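Local coordinates for lysosome-associated membrane glycoprotein 2 (Mus musculus, PDB 5GV3) that serves lysosome biogenesis, luminal pH regulation and autophagy as a lysosomal membrane glycoprotein, here represented by its first lumenal domain, and directly inhibits the proton channel TMEM175, at residues 20-24 and 35-40; 67-73 and 85-91. One frame throughout, in Å; residues are numbered along the deposited sequence.

How the contacts relate
Two antiparallel hairpins face each other and contribute to the core of this domain, and contacts 1 and 2 sample one hairpin each. Contact 1 joins strands 11-28 and 32-39 and is complete before contact 2 begins along the chain; contact 2 pairs strands 68-76 and 81-91, the inner two of a four-stranded sheet. Their centres lie about 12 Å apart, yet the sheets touch directly: Met-20 CE reaches Trp-70 CZ2 at 3.3 Å, and Phe-22, Ile-24 and Ile-38 meet Trp-70, Tyr-90 and Val-68 respectively. Both contacts also carry N-linked sugars, on Asn-21, Asn-73 and Asn-91, so the same strands line the interior and carry glycans.

Contact 1: 20-24 and 35-40. With NAG (2-acetamido-2-deoxy-beta-D-glucopyranose), chain M.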
ATOM      1  N   MET A  20      -0.448  -2.564  -6.970  1.00 38.55           N
ATOM      2  CA  MET A  20      -1.746  -2.123  -6.442  1.00 46.06           C
ATOM      3  C   MET A  20      -2.498  -1.192  -7.372  1.00 44.31           C
ATOM      4  O   MET A  20      -1.893  -0.465  -8.154  1.00 43.18           O
ATOM      5  CB  MET A  20      -1.546  -1.454  -5.074  1.00 36.32           C
ATOM      6  CG  MET A  20      -0.551  -0.287  -5.075  1.00 46.71           C
ATOM      7  SD  MET A  20      -0.488   0.717  -3.554  1.00 38.85           S
ATOM      8  CE  MET A  20      -0.384  -0.509  -2.327  1.00 50.32           C
ATOM      9  N   ASN A  21      -3.822  -1.262  -7.323  1.00 37.03           N
ATOM     10  CA  ASN A  21      -4.635  -0.269  -8.005  1.00 43.25           C
ATOM     11  C   ASN A  21      -5.864   0.050  -7.145  1.00 50.33           C
ATOM     12  O   ASN A  21      -6.200  -0.694  -6.204  1.00 40.33           O
ATOM     13  CB  ASN A  21      -4.954  -0.661  -9.478  1.00 39.11           C
ATOM     14  CG  ASN A  21      -5.862  -1.870  -9.647  1.00 46.22           C
ATOM     15  OD1 ASN A  21      -6.603  -2.270  -8.753  1.00 54.16           O
ATOM     16  ND2 ASN A  21      -5.808  -2.447 -10.861  1.00 54.10           N
ATOM     17  N   PHE A  22      -6.469   1.202  -7.418  1.00 43.76           N
ATOM     18  CA  PHE A  22      -7.569   1.723  -6.611  1.00 45.60           C
ATOM     19  C   PHE A  22      -8.735   2.154  -7.473  1.00 45.03           C
ATOM     20  O   PHE A  22      -8.597   3.002  -8.349  1.00 42.39           O
ATOM     21  CB  PHE A  22      -7.095   2.916  -5.782  1.00 39.04           C
ATOM     22  CG  PHE A  22      -5.943   2.597  -4.876  1.00 40.10           C
ATOM     23  CD1 PHE A  22      -6.123   1.803  -3.761  1.00 44.88           C
ATOM     24  CD2 PHE A  22      -4.675   3.065  -5.161  1.00 48.60           C
ATOM     25  CE1 PHE A  22      -5.058   1.496  -2.935  1.00 35.66           C
ATOM     26  CE2 PHE A  22      -3.602   2.761  -4.343  1.00 51.94           C
ATOM     27  CZ  PHE A  22      -3.790   1.977  -3.230  1.00 36.93           C
ATOM     28  N   THR A  23      -9.889   1.552  -7.229  1.00 41.59           N
ATOM     29  CA  THR A  23     -11.089   1.920  -7.953  1.00 42.26           C
ATOM     30  C   THR A  23     -11.885   2.897  -7.096  1.00 43.20           C
ATOM     31  O   THR A  23     -12.405   2.530  -6.045  1.00 45.17           O
ATOM     32  CB  THR A  23     -11.924   0.685  -8.308  1.00 43.77           C
ATOM     33  OG1 THR A  23     -11.103  -0.250  -9.013  1.00 50.23           O
ATOM     34  CG2 THR A  23     -13.093   1.062  -9.194  1.00 38.19           C
ATOM     35  N   ILE A  24     -11.936   4.154  -7.532  1.00 42.93           N
ATOM     36  CA  ILE A  24     -12.547   5.217  -6.739  1.00 41.71           C
ATOM     37  C   ILE A  24     -13.820   5.771  -7.378  1.00 48.13           C
ATOM     38  O   ILE A  24     -13.831   6.137  -8.557  1.00 44.13           O
ATOM     39  CB  ILE A  24     -11.569   6.387  -6.516  1.00 38.93           C
ATOM     40  CG1 ILE A  24     -10.281   5.882  -5.862  1.00 38.48           C
ATOM     41  CG2 ILE A  24     -12.230   7.490  -5.660  1.00 35.34           C
ATOM     42  CD1 ILE A  24      -9.208   6.935  -5.734  1.00 42.08           C
ATOM     43  N   THR A  35     -16.854   6.534 -11.563  1.00 44.74           N
ATOM     44  CA  THR A  35     -15.953   5.515 -11.047  1.00 42.92           C
ATOM     45  C   THR A  35     -14.731   5.405 -11.953  1.00 54.49           C
ATOM     46  O   THR A  35     -14.865   5.242 -13.174  1.00 44.25           O
ATOM     47  CB  THR A  35     -16.636   4.146 -10.958  1.00 48.85           C
ATOM     48  OG1 THR A  35     -17.775   4.223 -10.099  1.00 49.33           O
ATOM     49  CG2 THR A  35     -15.665   3.101 -10.418  1.00 47.78           C
ATOM     50  N   ILE A  36     -13.547   5.519 -11.362  1.00 50.63           N
ATOM     51  CA  ILE A  36     -12.294   5.378 -12.101  1.00 50.64           C
ATOM     52  C   ILE A  36     -11.348   4.393 -11.414  1.00 49.51           C
ATOM     53  O   ILE A  36     -11.461   4.147 -10.216  1.00 46.60           O
ATOM     54  CB  ILE A  36     -11.582   6.737 -12.274  1.00 40.79           C
ATOM     55  CG1 ILE A  36     -11.340   7.395 -10.920  1.00 50.84           C
ATOM     56  CG2 ILE A  36     -12.428   7.677 -13.114  1.00 53.44           C
ATOM     57  CD1 ILE A  36      -9.942   7.264 -10.399  1.00 51.50           C
ATOM     58  N   THR A  37     -10.431   3.815 -12.183  1.00 57.88           N
ATOM     59  CA  THR A  37      -9.403   2.950 -11.611  1.00 47.91           C
ATOM     60  C   THR A  37      -8.028   3.575 -11.806  1.00 48.59           C
ATOM     61  O   THR A  37      -7.652   3.948 -12.914  1.00 50.37           O
ATOM     62  CB  THR A  37      -9.426   1.539 -12.224  1.00 48.89           C
ATOM     63  OG1 THR A  37     -10.614   0.864 -11.794  1.00 45.65           O
ATOM     64  CG2 THR A  37      -8.219   0.728 -11.766  1.00 53.31           C
ATOM     65  N   ILE A  38      -7.291   3.710 -10.711  1.00 42.16           N
ATOM     66  CA  ILE A  38      -5.930   4.223 -10.755  1.00 43.69           C
ATOM     67  C   ILE A  38      -4.923   3.106 -10.546  1.00 40.77           C
ATOM     68  O   ILE A  38      -4.791   2.592  -9.436  1.00 44.66           O
ATOM     69  CB  ILE A  38      -5.680   5.279  -9.677  1.00 39.63           C
ATOM     70  CG1 ILE A  38      -6.656   6.438  -9.812  1.00 46.47           C
ATOM     71  CG2 ILE A  38      -4.243   5.774  -9.744  1.00 57.67           C
ATOM     72  CD1 ILE A  38      -6.495   7.472  -8.721  1.00 57.57           C
ATOM     73  N   ALA A  39      -4.215   2.722 -11.599  1.00 51.78           N
ATOM     74  CA  ALA A  39      -3.094   1.805 -11.435  1.00 54.14           C
ATOM     75  C   ALA A  39      -1.871   2.615 -11.042  1.00 47.97           C
ATOM     76  O   ALA A  39      -1.506   3.570 -11.719  1.00 59.28           O
ATOM     77  CB  ALA A  39      -2.841   1.017 -12.709  1.00 48.81           C
ATOM     78  N   VAL A  40      -1.257   2.252  -9.926  1.00 46.67           N
ATOM     79  CA  VAL A  40      -0.094   2.969  -9.437  1.00 38.63           C
ATOM     80  C   VAL A  40       1.113   2.476 -10.208  1.00 46.55           C
ATOM     81  O   VAL A  40       1.513   1.322 -10.057  1.00 45.34           O
ATOM     82  CB  VAL A  40       0.111   2.758  -7.914  1.00 43.25           C
ATOM     83  CG1 VAL A  40       1.365   3.461  -7.436  1.00 48.64           C
ATOM     84  CG2 VAL A  40      -1.110   3.250  -7.145  1.00 54.55           C
TER
HETATM   85  C1  NAG M 211      -6.555  -3.599 -11.319  1.00 52.27           C
HETATM   86  C2  NAG M 211      -6.540  -3.735 -12.848  1.00 62.28           C
HETATM   87  C3  NAG M 211      -7.359  -4.949 -13.277  1.00 52.43           C
HETATM   88  C4  NAG M 211      -6.892  -6.195 -12.534  1.00 53.31           C
HETATM   89  C5  NAG M 211      -6.890  -5.951 -11.027  1.00 40.71           C
HETATM   90  C6  NAG M 211      -6.306  -7.106 -10.248  1.00 44.48           C
HETATM   91  C7  NAG M 211      -6.264  -1.723 -14.235  1.00 67.40           C
HETATM   92  C8  NAG M 211      -6.940  -0.520 -14.826  1.00 49.29           C
HETATM   93  N2  NAG M 211      -7.037  -2.529 -13.494  1.00 61.14           N
HETATM   94  O3  NAG M 211      -7.230  -5.145 -14.679  1.00 61.48           O
HETATM   95  O4  NAG M 211      -7.749  -7.290 -12.841  1.00 52.37           O
HETATM   96  O5  NAG M 211      -6.075  -4.809 -10.728  1.00 51.85           O
HETATM   97  O6  NAG M 211      -4.917  -7.228 -10.513  1.00 49.89           O
HETATM   98  O7  NAG M 211      -5.073  -1.956 -14.418  1.00 73.98           O
HETATM   99  O   HOH W   1       1.268  -1.018  -9.000  1.00 37.26           O
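Ile-24 and Ile-36 exchange two backbone hydrogen bonds, the shorter being Ile-24 N to Ile-36 O at 2.7 Å. Two residues along, Phe-22 and Ile-38 repeat the exchange, Ile-38 N giving to Phe-22 O at 2.8 Å. Past this pair the strands hold each other less firmly: the bond from Val-40 N to Met-20 O is weak, and a water accepts from Met-20 N and donates to Val-40 O, closing that end. At the non-hydrogen-bonded pair Thr-23 and Thr-37, the hydroxyls meet instead, OG1 to OG1 at 3.0 Å. In each threonine OG1 lies anti to the carbonyl carbon, which places CG2 anti to the backbone N, beside the carbonyl carbon; CG2 of Thr-23 thereby meets CG2 of Thr-35 at 3.5 Å, while CG2 of Thr-37 lies 3.5 Å from C8 of the sugar. That sugar is bonded to Asn-21 ND2 on the same face, and its acetyl methyl comes down beside Thr-37 on the partner strand.

Phe-22, Ile-24, Ile-36 and Ile-38 form an apolar face; at its end Val-40 CG2 approaches the Phe-22 ring at CE2, 3.8 Å away, and Met-20 runs alongside Val-40, pointing the same way. Farther along, the CD1 tips of Ile-24 and Ile-38 meet at 4.1 Å. This face packs against strands 68-76 and 81-91, where Phe-22 touches Leu-88, and Val-97 and Phe-98 both touch Ile-36. A two-faced antiparallel beta hairpin results, glycosylated on one side and apolar on the other, in the first lumenal domain, which has the beta-prism fold of the LAMP family.

Contact 2: 67-73 and 85-91; sequences AVSWAVN and DIVLSYN. With NAG (2-acetamido-2-deoxy-beta-D-glucopyranose), chain O; NAG (2-acetamido-2-deoxy-beta-D-glucopyranose), chain N.
Leu-88 CD1 wedges between Val-68 and Trp-70 on the opposing strand, over Ser-69 O: it presses against Val-68 CG1 at 3.5 Å, tighter than usual for two carbons, and meets the edge of the Trp-70 indole near its plane. CG anti to the backbone N (chi1 177°) gives Leu-88 this reach. Farther along, the CG2 branch of Ile-86 fits beside the indole, 3.5 Å from Trp-70 NE1, whose hydrogen bond goes to Tyr-140 OH. The other branch, CG1, lies alongside Val-72 CG2 at 3.8 Å. At the far end Tyr-90 offers Val-68 just its CB, its ring leading away to lie on Ile-24 and Val-136.

On the reverse face Ser-69 OG rests against Ser-89 CB at 3.4 Å. Between the two faces, in the sheet itself, Ser-69 with Ser-89 and Ala-71 with Val-87 each exchange two backbone hydrogen bonds. OD2 of Asp-85 accepts from Asn-73 ND2 at 2.6 Å through its anti lone pair and, weakly, from the sugar N2, which would restrict the glycan's first residue. This antiparallel beta hairpin supplies the two middle strands of a four-stranded sheet in the beta-prism domain, its Trp-70 and Leu-88 face packed on strands 11-28 and 136-146.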
ATOM      1  N   ALA A  67      -2.622  13.658  -6.884  1.00 60.01           N
ATOM      2  CA  ALA A  67      -3.885  13.014  -6.613  1.00 56.08           C
ATOM      3  C   ALA A  67      -3.895  12.045  -5.458  1.00 63.31           C
ATOM      4  O   ALA A  67      -4.775  12.099  -4.613  1.00 55.65           O
ATOM      5  CB  ALA A  67      -4.326  12.286  -7.847  1.00 57.84           C
ATOM      6  N   VAL A  68      -2.907  11.163  -5.418  1.00 44.77           N
ATOM      7  CA  VAL A  68      -3.005  10.011  -4.553  1.00 41.97           C
ATOM      8  C   VAL A  68      -1.745   9.734  -3.756  1.00 41.36           C
ATOM      9  O   VAL A  68      -0.642   9.718  -4.297  1.00 49.57           O
ATOM     10  CB  VAL A  68      -3.343   8.759  -5.386  1.00 52.75           C
ATOM     11  CG1 VAL A  68      -3.306   7.519  -4.530  1.00 48.44           C
ATOM     12  CG2 VAL A  68      -4.708   8.911  -6.043  1.00 56.81           C
ATOM     13  N   SER A  69      -1.928   9.536  -2.459  1.00 41.71           N
ATOM     14  CA  SER A  69      -0.849   9.111  -1.591  1.00 43.12           C
ATOM     15  C   SER A  69      -1.336   7.862  -0.861  1.00 45.82           C
ATOM     16  O   SER A  69      -2.538   7.633  -0.739  1.00 50.54           O
ATOM     17  CB  SER A  69      -0.454  10.213  -0.610  1.00 34.57           C
ATOM     18  OG  SER A  69      -1.527  10.543   0.242  1.00 59.76           O
ATOM     19  N   TRP A  70      -0.396   7.045  -0.401  1.00 45.99           N
ATOM     20  CA  TRP A  70      -0.727   5.756   0.189  1.00 43.40           C
ATOM     21  C   TRP A  70       0.328   5.404   1.223  1.00 41.42           C
ATOM     22  O   TRP A  70       1.515   5.687   1.034  1.00 40.14           O
ATOM     23  CB  TRP A  70      -0.821   4.680  -0.896  1.00 40.23           C
ATOM     24  CG  TRP A  70      -1.146   3.307  -0.396  1.00 47.73           C
ATOM     25  CD1 TRP A  70      -2.383   2.760  -0.255  1.00 40.98           C
ATOM     26  CD2 TRP A  70      -0.212   2.309   0.039  1.00 34.95           C
ATOM     27  NE1 TRP A  70      -2.282   1.477   0.230  1.00 38.67           N
ATOM     28  CE2 TRP A  70      -0.960   1.178   0.423  1.00 40.53           C
ATOM     29  CE3 TRP A  70       1.185   2.260   0.136  1.00 39.39           C
ATOM     30  CZ2 TRP A  70      -0.356   0.008   0.904  1.00 43.39           C
ATOM     31  CZ3 TRP A  70       1.781   1.095   0.607  1.00 42.22           C
ATOM     32  CH2 TRP A  70       1.009  -0.014   0.979  1.00 39.59           C
ATOM     33  N   ALA A  71      -0.098   4.795   2.322  1.00 36.35           N
ATOM     34  CA  ALA A  71       0.831   4.478   3.403  1.00 43.54           C
ATOM     35  C   ALA A  71       0.443   3.190   4.118  1.00 35.76           C
ATOM     36  O   ALA A  71      -0.710   2.760   4.056  1.00 41.13           O
ATOM     37  CB  ALA A  71       0.904   5.640   4.396  1.00 49.44           C
ATOM     38  N   VAL A  72       1.409   2.598   4.815  1.00 39.50           N
ATOM     39  CA  VAL A  72       1.183   1.380   5.588  1.00 32.84           C
ATOM     40  C   VAL A  72       2.139   1.320   6.776  1.00 34.63           C
ATOM     41  O   VAL A  72       3.255   1.829   6.719  1.00 41.50           O
ATOM     42  CB  VAL A  72       1.336   0.102   4.707  1.00 49.15           C
ATOM     43  CG1 VAL A  72       2.705   0.045   4.036  1.00 34.49           C
ATOM     44  CG2 VAL A  72       1.054  -1.175   5.508  1.00 42.52           C
ATOM     45  N   ASN A  73       1.674   0.718   7.865  1.00 40.35           N
ATOM     46  CA  ASN A  73       2.485   0.505   9.055  1.00 50.72           C
ATOM     47  C   ASN A  73       2.923  -0.911   9.235  1.00 37.39           C
ATOM     48  O   ASN A  73       2.166  -1.845   8.978  1.00 51.83           O
ATOM     49  CB  ASN A  73       1.731   0.855  10.330  1.00 61.21           C
ATOM     50  CG  ASN A  73       1.899   2.267  10.751  1.00 70.85           C
ATOM     51  OD1 ASN A  73       2.816   2.969  10.323  1.00 72.45           O
ATOM     52  ND2 ASN A  73       1.018   2.690  11.644  1.00 86.91           N
ATOM     53  N   ASP A  85      -2.797  -0.131   9.649  1.00 43.60           N
ATOM     54  CA  ASP A  85      -3.003   1.271   9.281  1.00 40.93           C
ATOM     55  C   ASP A  85      -2.749   1.556   7.803  1.00 49.30           C
ATOM     56  O   ASP A  85      -2.063   2.514   7.460  1.00 53.82           O
ATOM     57  CB  ASP A  85      -2.100   2.192  10.108  1.00 44.62           C
ATOM     58  CG  ASP A  85      -2.361   2.089  11.592  1.00 55.80           C
ATOM     59  OD1 ASP A  85      -3.533   2.020  12.001  1.00 66.43           O
ATOM     60  OD2 ASP A  85      -1.383   2.073  12.356  1.00 59.04           O
ATOM     61  N   ILE A  86      -3.298   0.727   6.932  1.00 44.97           N
ATOM     62  CA  ILE A  86      -3.210   1.008   5.517  1.00 41.20           C
ATOM     63  C   ILE A  86      -4.151   2.168   5.221  1.00 41.32           C
ATOM     64  O   ILE A  86      -5.340   2.109   5.526  1.00 42.47           O
ATOM     65  CB  ILE A  86      -3.581  -0.206   4.656  1.00 37.82           C
ATOM     66  CG1 ILE A  86      -2.655  -1.380   4.970  1.00 50.57           C
ATOM     67  CG2 ILE A  86      -3.512   0.150   3.174  1.00 35.76           C
ATOM     68  CD1 ILE A  86      -3.051  -2.668   4.283  1.00 48.20           C
ATOM     69  N   VAL A  87      -3.599   3.241   4.669  1.00 42.45           N
ATOM     70  CA  VAL A  87      -4.374   4.447   4.412  1.00 45.67           C
ATOM     71  C   VAL A  87      -4.160   4.958   2.991  1.00 46.50           C
ATOM     72  O   VAL A  87      -3.029   5.068   2.514  1.00 47.95           O
ATOM     73  CB  VAL A  87      -4.003   5.566   5.399  1.00 54.28           C
ATOM     74  CG1 VAL A  87      -4.686   6.861   5.013  1.00 55.48           C
ATOM     75  CG2 VAL A  87      -4.373   5.172   6.819  1.00 53.27           C
ATOM     76  N   LEU A  88      -5.263   5.271   2.323  1.00 43.66           N
ATOM     77  CA  LEU A  88      -5.233   5.901   1.014  1.00 42.36           C
ATOM     78  C   LEU A  88      -5.799   7.312   1.113  1.00 51.48           C
ATOM     79  O   LEU A  88      -6.861   7.520   1.698  1.00 48.31           O
ATOM     80  CB  LEU A  88      -6.032   5.087  -0.002  1.00 41.00           C
ATOM     81  CG  LEU A  88      -6.140   5.667  -1.411  1.00 44.43           C
ATOM     82  CD1 LEU A  88      -4.838   5.470  -2.149  1.00 48.53           C
ATOM     83  CD2 LEU A  88      -7.288   5.021  -2.172  1.00 41.20           C
ATOM     84  N   SER A  89      -5.079   8.281   0.562  1.00 50.44           N
ATOM     85  CA  SER A  89      -5.588   9.647   0.474  1.00 47.13           C
ATOM     86  C   SER A  89      -5.649  10.068  -0.977  1.00 47.50           C
ATOM     87  O   SER A  89      -4.685   9.899  -1.726  1.00 48.51           O
ATOM     88  CB  SER A  89      -4.726  10.623   1.272  1.00 45.06           C
ATOM     89  OG  SER A  89      -4.664  10.244   2.632  1.00 72.01           O
ATOM     90  N   TYR A  90      -6.799  10.577  -1.393  1.00 46.01           N
ATOM     91  CA  TYR A  90      -6.935  11.046  -2.761  1.00 43.08           C
ATOM     92  C   TYR A  90      -7.536  12.445  -2.815  1.00 63.64           C
ATOM     93  O   TYR A  90      -8.351  12.826  -1.977  1.00 53.10           O
ATOM     94  CB  TYR A  90      -7.743  10.063  -3.612  1.00 43.25           C
ATOM     95  CG  TYR A  90      -9.157   9.778  -3.167  1.00 46.46           C
ATOM     96  CD1 TYR A  90      -9.421   8.813  -2.205  1.00 45.97           C
ATOM     97  CD2 TYR A  90     -10.231  10.449  -3.736  1.00 48.42           C
ATOM     98  CE1 TYR A  90     -10.712   8.530  -1.814  1.00 42.36           C
ATOM     99  CE2 TYR A  90     -11.532  10.180  -3.345  1.00 41.03           C
ATOM    100  CZ  TYR A  90     -11.766   9.218  -2.388  1.00 47.19           C
ATOM    101  OH  TYR A  90     -13.059   8.948  -2.001  1.00 54.92           O
ATOM    102  N   ASN A  91      -7.068  13.212  -3.793  1.00 49.24           N
ATOM    103  CA  ASN A  91      -7.372  14.625  -3.918  1.00 57.82           C
ATOM    104  C   ASN A  91      -8.241  14.868  -5.149  1.00 47.78           C
ATOM    105  O   ASN A  91      -7.761  14.788  -6.276  1.00 62.66           O
ATOM    106  CB  ASN A  91      -6.054  15.392  -4.001  1.00 62.94           C
ATOM    107  CG  ASN A  91      -6.233  16.884  -4.125  1.00 71.83           C
ATOM    108  OD1 ASN A  91      -7.331  17.390  -4.355  1.00 66.51           O
ATOM    109  ND2 ASN A  91      -5.126  17.607  -3.984  1.00 81.70           N
TER
HETATM  110  C1  NAG O 213       0.968   3.994  12.227  1.00 85.88           C
HETATM  111  C2  NAG O 213       1.627   4.049  13.608  1.00 80.53           C
HETATM  112  C3  NAG O 213       1.424   5.433  14.229  1.00 87.92           C
HETATM  113  C4  NAG O 213       1.849   6.524  13.248  1.00 91.97           C
HETATM  114  C5  NAG O 213       1.174   6.300  11.896  1.00 87.07           C
HETATM  115  C6  NAG O 213       1.595   7.276  10.825  1.00 92.58           C
HETATM  116  C7  NAG O 213       1.645   2.620  15.620  1.00 88.64           C
HETATM  117  C8  NAG O 213       0.928   1.534  16.369  1.00 77.55           C
HETATM  118  N2  NAG O 213       1.079   3.007  14.473  1.00 78.49           N
HETATM  119  O3  NAG O 213       2.162   5.540  15.440  1.00 79.10           O
HETATM  120  O4  NAG O 213       1.487   7.805  13.749  1.00 88.98           O
HETATM  121  O5  NAG O 213       1.510   4.997  11.413  1.00 70.78           O
HETATM  122  O6  NAG O 213       1.128   6.852   9.551  1.00 86.19           O
HETATM  123  O7  NAG O 213       2.680   3.125  16.042  1.00 93.70           O
HETATM  124  C1  NAG N 212      -5.159  19.036  -4.113  1.00 83.39           C
HETATM  125  C2  NAG N 212      -4.081  19.751  -3.325  1.00 87.13           C
HETATM  126  C3  NAG N 212      -4.232  21.252  -3.514  1.00 89.01           C
HETATM  127  C4  NAG N 212      -4.191  21.601  -4.996  1.00 94.26           C
HETATM  128  C5  NAG N 212      -5.175  20.747  -5.803  1.00 89.32           C
HETATM  129  C6  NAG N 212      -4.963  20.870  -7.294  1.00 85.61           C
HETATM  130  C7  NAG N 212      -3.170  18.629  -1.345  1.00 91.76           C
HETATM  131  C8  NAG N 212      -3.329  18.380   0.124  1.00 73.73           C
HETATM  132  N2  NAG N 212      -4.103  19.402  -1.915  1.00 94.76           N
HETATM  133  O3  NAG N 212      -3.187  21.928  -2.822  1.00106.61           O
HETATM  134  O4  NAG N 212      -4.531  22.972  -5.172  1.00102.31           O
HETATM  135  O5  NAG N 212      -5.028  19.352  -5.493  1.00 96.20           O
HETATM  136  O6  NAG N 212      -4.004  19.925  -7.752  1.00 84.59           O
HETATM  137  O7  NAG N 212      -2.245  18.147  -1.989  1.00104.86           O